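Local coordinates for cell division control protein 4 (Saccharomyces cerevisiae, PDB 3V7D) that recognises phosphorylated target proteins, such as the CDK inhibitor SIC1, as the substrate-binding F-box subunit of an SCF E3 ubiquitin ligase, at residues Lys169-His172 with Gly173-Val177; Thr255-Asn259 with Pro260-Gly264. The protein carries 1 engineered substitution. One frame throughout, in Å; residues are numbered along the deposited sequence.

Contact 1 of 2, residues Lys169-His172 with Gly173-Val177; sequences KYAH and GGILV
Tyr170 reaches along its own hairpin until its hydroxyl meets the backbone of the turn at Gly174. With CG anti to the backbone N (chi1 -178°), the ring runs toward the turn. From CB, where the side chain leaves the strand, CG and CD1 pass Ile175 O, which lies over one face, displaced toward the rim and 3.8 Å from CD1. Further out, CE1 and CZ pass beside Gly174, with CZ 3.7 Å from Gly174 N. At the tip, OH accepts a hydrogen bond from Gly174 N at 2.9 Å, and it also bonds Asp132, so a tyrosine suits a place where a ring must span the hairpin and end in a polar group.

The hairpin joins strands 165-170 and 175-180, the first two of a blade in the WD40 beta-propeller, within repeat WD 2. It reverses through a type I' turn from His172 to Ile175, whose two central residues are glycines at positive phi (57° and 75°), a backbone region that most other residues enter reluctantly. Ile175 N closes the turn on His172 O at 3.1 Å.

Behind the turn, Ala171 N donates to Ile175 O (2.9 Å), and the small Ala171 CB settles 4.3 Å from Ile175 CB. Lys169 and Val177 form a hydrogen-bonded antiparallel pair, bonded in both directions; Val177 N to Lys169 O measures 2.9 Å. Tyr170 and Leu176 make the next, non-hydrogen-bonded pair, and both side chains pack on Ile136 of strand 134-139, while Val177 and Lys169 touch Ile211 on the other face.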
loop_
_atom_site.group_PDB
_atom_site.type_symbol
_atom_site.label_atom_id
_atom_site.label_comp_id
_atom_site.label_asym_id
_atom_site.label_seq_id
_atom_site.Cartn_x
_atom_site.Cartn_y
_atom_site.Cartn_z
ATOM N N LYS B 169 10.320 13.753 -13.554
ATOM C CA LYS B 169 10.050 12.333 -13.368
ATOM C C LYS B 169 11.342 11.552 -13.203
ATOM O O LYS B 169 12.194 11.540 -14.091
ATOM C CB LYS B 169 9.244 11.768 -14.536
ATOM C CG LYS B 169 8.627 10.402 -14.267
ATOM C CD LYS B 169 7.426 10.512 -13.344
ATOM C CE LYS B 169 6.756 9.162 -13.140
ATOM N NZ LYS B 169 5.416 9.290 -12.485
ATOM N N TYR B 170 11.480 10.901 -12.056
ATOM C CA TYR B 170 12.641 10.072 -11.788
ATOM C C TYR B 170 12.468 8.726 -12.482
ATOM O O TYR B 170 11.391 8.134 -12.445
ATOM C CB TYR B 170 12.815 9.881 -10.282
ATOM C CG TYR B 170 14.034 9.076 -9.909
ATOM C CD1 TYR B 170 15.265 9.690 -9.741
ATOM C CD2 TYR B 170 13.956 7.702 -9.726
ATOM C CE1 TYR B 170 16.385 8.961 -9.404
ATOM C CE2 TYR B 170 15.072 6.964 -9.386
ATOM C CZ TYR B 170 16.284 7.599 -9.226
ATOM O OH TYR B 170 17.400 6.873 -8.889
ATOM N N ALA B 171 13.528 8.247 -13.124
ATOM C CA ALA B 171 13.467 6.972 -13.830
ATOM C C ALA B 171 14.040 5.837 -12.985
ATOM O O ALA B 171 13.299 5.060 -12.378
ATOM C CB ALA B 171 14.193 7.069 -15.165
ATOM N N HIS B 172 15.367 5.761 -12.948
ATOM C CA HIS B 172 16.084 4.717 -12.225
ATOM C C HIS B 172 17.567 5.036 -12.304
ATOM O O HIS B 172 18.011 5.699 -13.242
ATOM C CB HIS B 172 15.841 3.353 -12.868
ATOM C CG HIS B 172 16.396 3.240 -14.254
ATOM N ND1 HIS B 172 15.708 3.670 -15.370
ATOM C CD2 HIS B 172 17.579 2.759 -14.705
ATOM C CE1 HIS B 172 16.440 3.450 -16.448
ATOM N NE2 HIS B 172 17.579 2.899 -16.072
ATOM N N GLY B 173 18.331 4.566 -11.324
ATOM C CA GLY B 173 19.775 4.715 -11.347
ATOM C C GLY B 173 20.262 6.147 -11.458
ATOM O O GLY B 173 21.244 6.423 -12.141
ATOM N N GLY B 174 19.569 7.063 -10.788
ATOM C CA GLY B 174 19.973 8.456 -10.777
ATOM C C GLY B 174 19.687 9.199 -12.067
ATOM O O GLY B 174 20.238 10.272 -12.306
ATOM N N ILE B 175 18.824 8.631 -12.903
ATOM C CA ILE B 175 18.437 9.268 -14.156
ATOM C C ILE B 175 17.081 9.937 -13.979
ATOM O O ILE B 175 16.170 9.350 -13.396
ATOM C CB ILE B 175 18.339 8.239 -15.305
ATOM C CG1 ILE B 175 19.662 7.492 -15.480
ATOM C CG2 ILE B 175 17.926 8.915 -16.605
ATOM C CD1 ILE B 175 20.794 8.359 -15.995
ATOM N N LEU B 176 16.941 11.165 -14.471
ATOM C CA LEU B 176 15.660 11.859 -14.380
ATOM C C LEU B 176 15.336 12.672 -15.631
ATOM O O LEU B 176 16.229 13.078 -16.374
ATOM C CB LEU B 176 15.608 12.743 -13.129
ATOM C CG LEU B 176 16.476 14.002 -13.093
ATOM C CD1 LEU B 176 15.617 15.236 -13.274
ATOM C CD2 LEU B 176 17.254 14.086 -11.790
ATOM N N VAL B 177 14.046 12.906 -15.853
ATOM C CA VAL B 177 13.578 13.659 -17.009
ATOM C C VAL B 177 12.833 14.912 -16.560
ATOM O O VAL B 177 12.062 14.868 -15.599
ATOM C CB VAL B 177 12.642 12.799 -17.883
ATOM C CG1 VAL B 177 12.263 13.540 -19.156
ATOM C CG2 VAL B 177 13.305 11.472 -18.216
#

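Contact 2 of 2, residues Thr255-Asn259 with Pro260-Gly264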
loop_
_atom_site.group_PDB
_atom_site.type_symbol
_atom_site.label_atom_id
_atom_site.label_comp_id
_atom_site.label_asym_id
_atom_site.label_seq_id
_atom_site.Cartn_x
_atom_site.Cartn_y
_atom_site.Cartn_z
ATOM N N THR B 255 16.176 18.757 -33.912
ATOM C CA THR B 255 15.123 18.335 -34.837
ATOM C C THR B 255 14.700 16.880 -34.629
ATOM O O THR B 255 15.513 15.968 -34.770
ATOM C CB THR B 255 15.539 18.557 -36.312
ATOM O OG1 THR B 255 15.879 19.934 -36.517
ATOM C CG2 THR B 255 14.403 18.192 -37.238
ATOM N N PRO B 256 13.418 16.669 -34.288
ATOM C CA PRO B 256 12.806 15.373 -33.956
ATOM C C PRO B 256 13.073 14.265 -34.972
ATOM O O PRO B 256 13.414 13.153 -34.576
ATOM C CB PRO B 256 11.313 15.699 -33.931
ATOM C CG PRO B 256 11.259 17.120 -33.525
ATOM C CD PRO B 256 12.450 17.772 -34.163
ATOM N N GLU B 257 12.905 14.558 -36.258
ATOM C CA GLU B 257 13.126 13.558 -37.301
ATOM C C GLU B 257 14.565 13.054 -37.319
ATOM O O GLU B 257 14.838 11.929 -37.734
ATOM C CB GLU B 257 12.740 14.115 -38.671
ATOM C CG GLU B 257 11.248 14.279 -38.841
ATOM C CD GLU B 257 10.497 12.989 -38.566
ATOM O OE1 GLU B 257 10.899 11.941 -39.114
ATOM O OE2 GLU B 257 9.513 13.022 -37.796
ATOM N N GLU B 258 15.479 13.895 -36.854
ATOM C CA GLU B 258 16.886 13.545 -36.807
ATOM C C GLU B 258 17.280 13.191 -35.377
ATOM O O GLU B 258 18.455 13.222 -35.011
ATOM C CB GLU B 258 17.721 14.700 -37.356
ATOM C CG GLU B 258 17.359 15.048 -38.803
ATOM C CD GLU B 258 17.903 16.391 -39.258
ATOM O OE1 GLU B 258 19.018 16.765 -38.835
ATOM O OE2 GLU B 258 17.209 17.070 -40.045
ATOM N N ASN B 259 16.272 12.857 -34.576
ATOM C CA ASN B 259 16.459 12.407 -33.203
ATOM C C ASN B 259 16.084 10.933 -33.108
ATOM O O ASN B 259 14.907 10.583 -33.180
ATOM C CB ASN B 259 15.575 13.236 -32.267
ATOM C CG ASN B 259 15.793 12.912 -30.799
ATOM O OD1 ASN B 259 16.389 11.895 -30.444
ATOM N ND2 ASN B 259 15.291 13.784 -29.932
ATOM N N PRO B 260 17.088 10.056 -32.939
ATOM C CA PRO B 260 16.841 8.610 -32.892
ATOM C C PRO B 260 16.056 8.194 -31.647
ATOM O O PRO B 260 15.598 7.055 -31.561
ATOM C CB PRO B 260 18.249 8.013 -32.868
ATOM C CG PRO B 260 19.106 9.088 -32.299
ATOM C CD PRO B 260 18.512 10.385 -32.761
ATOM N N TYR B 261 15.901 9.112 -30.699
ATOM C CA TYR B 261 15.117 8.838 -29.502
ATOM C C TYR B 261 13.693 9.358 -29.652
ATOM O O TYR B 261 12.865 9.183 -28.762
ATOM C CB TYR B 261 15.781 9.447 -28.265
ATOM C CG TYR B 261 17.187 8.956 -28.024
ATOM C CD1 TYR B 261 17.427 7.648 -27.622
ATOM C CD2 TYR B 261 18.278 9.798 -28.197
ATOM C CE1 TYR B 261 18.717 7.192 -27.400
ATOM C CE2 TYR B 261 19.570 9.352 -27.978
ATOM C CZ TYR B 261 19.784 8.049 -27.580
ATOM O OH TYR B 261 21.067 7.603 -27.362
ATOM N N PHE B 262 13.411 9.997 -30.783
ATOM C CA PHE B 262 12.074 10.516 -31.047
ATOM C C PHE B 262 11.186 9.435 -31.662
ATOM O O PHE B 262 11.605 8.707 -32.560
ATOM C CB PHE B 262 12.152 11.749 -31.951
ATOM C CG PHE B 262 10.815 12.268 -32.392
ATOM C CD1 PHE B 262 9.949 12.854 -31.488
ATOM C CD2 PHE B 262 10.432 12.186 -33.721
ATOM C CE1 PHE B 262 8.718 13.338 -31.897
ATOM C CE2 PHE B 262 9.204 12.668 -34.134
ATOM C CZ PHE B 262 8.346 13.246 -33.222
ATOM N N VAL B 263 9.961 9.323 -31.161
ATOM C CA VAL B 263 9.053 8.278 -31.620
ATOM C C VAL B 263 7.948 8.847 -32.495
ATOM O O VAL B 263 7.704 8.355 -33.596
ATOM C CB VAL B 263 8.423 7.509 -30.440
ATOM C CG1 VAL B 263 7.523 6.399 -30.954
ATOM C CG2 VAL B 263 9.509 6.943 -29.536
ATOM N N GLY B 264 7.281 9.887 -32.005
ATOM C CA GLY B 264 6.211 10.514 -32.759
ATOM C C GLY B 264 5.372 11.477 -31.942
ATOM O O GLY B 264 5.566 11.626 -30.735
#
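Phe262 presents one face of its ring to Pro256, and this CH-pi contact is the main apolar link: Pro256 CB stands 3.6 Å from the ring centroid, only 10° off the normal. Proline suits the spot twice, since its CB turns hydrogens to the aromatic face and its fixed phi fits the short 3-10 turn at 256-257. With CG anti to its backbone N (chi1 174°), Phe262 swings its ring back over that turn, its other face lying over Gly264 N. At the ring's edge sits Glu257 OE2, 3.7 Å from Phe262 CE2, the carboxylate plane nearly perpendicular to the ring; this may be mildly favourable to the ring's polarised hydrogens.

Asn259 opens a type I turn, closed by the hydrogen bond from Phe262 N to Asn259 O (2.9 Å). The Asn259 side chain adds a second grip, OD1 taking Tyr261 N at 2.8 Å, an Asx turn for which asparagine's short amide is well fitted. Pro260, with phi -68°, suits the turn's second position.

The loop follows strand 251-253 and leads into strand 262-266, the outermost strand of its blade, where Val263 and Gly264 form a classic beta bulge against Val231 of strand 229-233, while Phe262 meets Trp232 edge-to-face.

Both contacts are local chain reversals in the WD40 propeller, but they serve different elements. Contact 1 is partly buried, about 14 Å from the chain's centre, and joins the two strands of one hairpin; contact 2 lies at the surface, about 30 Å out, and shapes a loop into the edge strand of the neighbouring blade. In each a main-chain bond closes the turn. Contact 1 adds strand pairing, turn glycines and a tyrosine hydroxyl shared with the backbone, contact 2 prolines, an asparagine side chain and a CH-pi contact. Their centres are 21 Å apart; contact 1 meets the next blade through Ile211 of strand 206-213, whereas contact 2 leads into that blade's outer strand, 262-266.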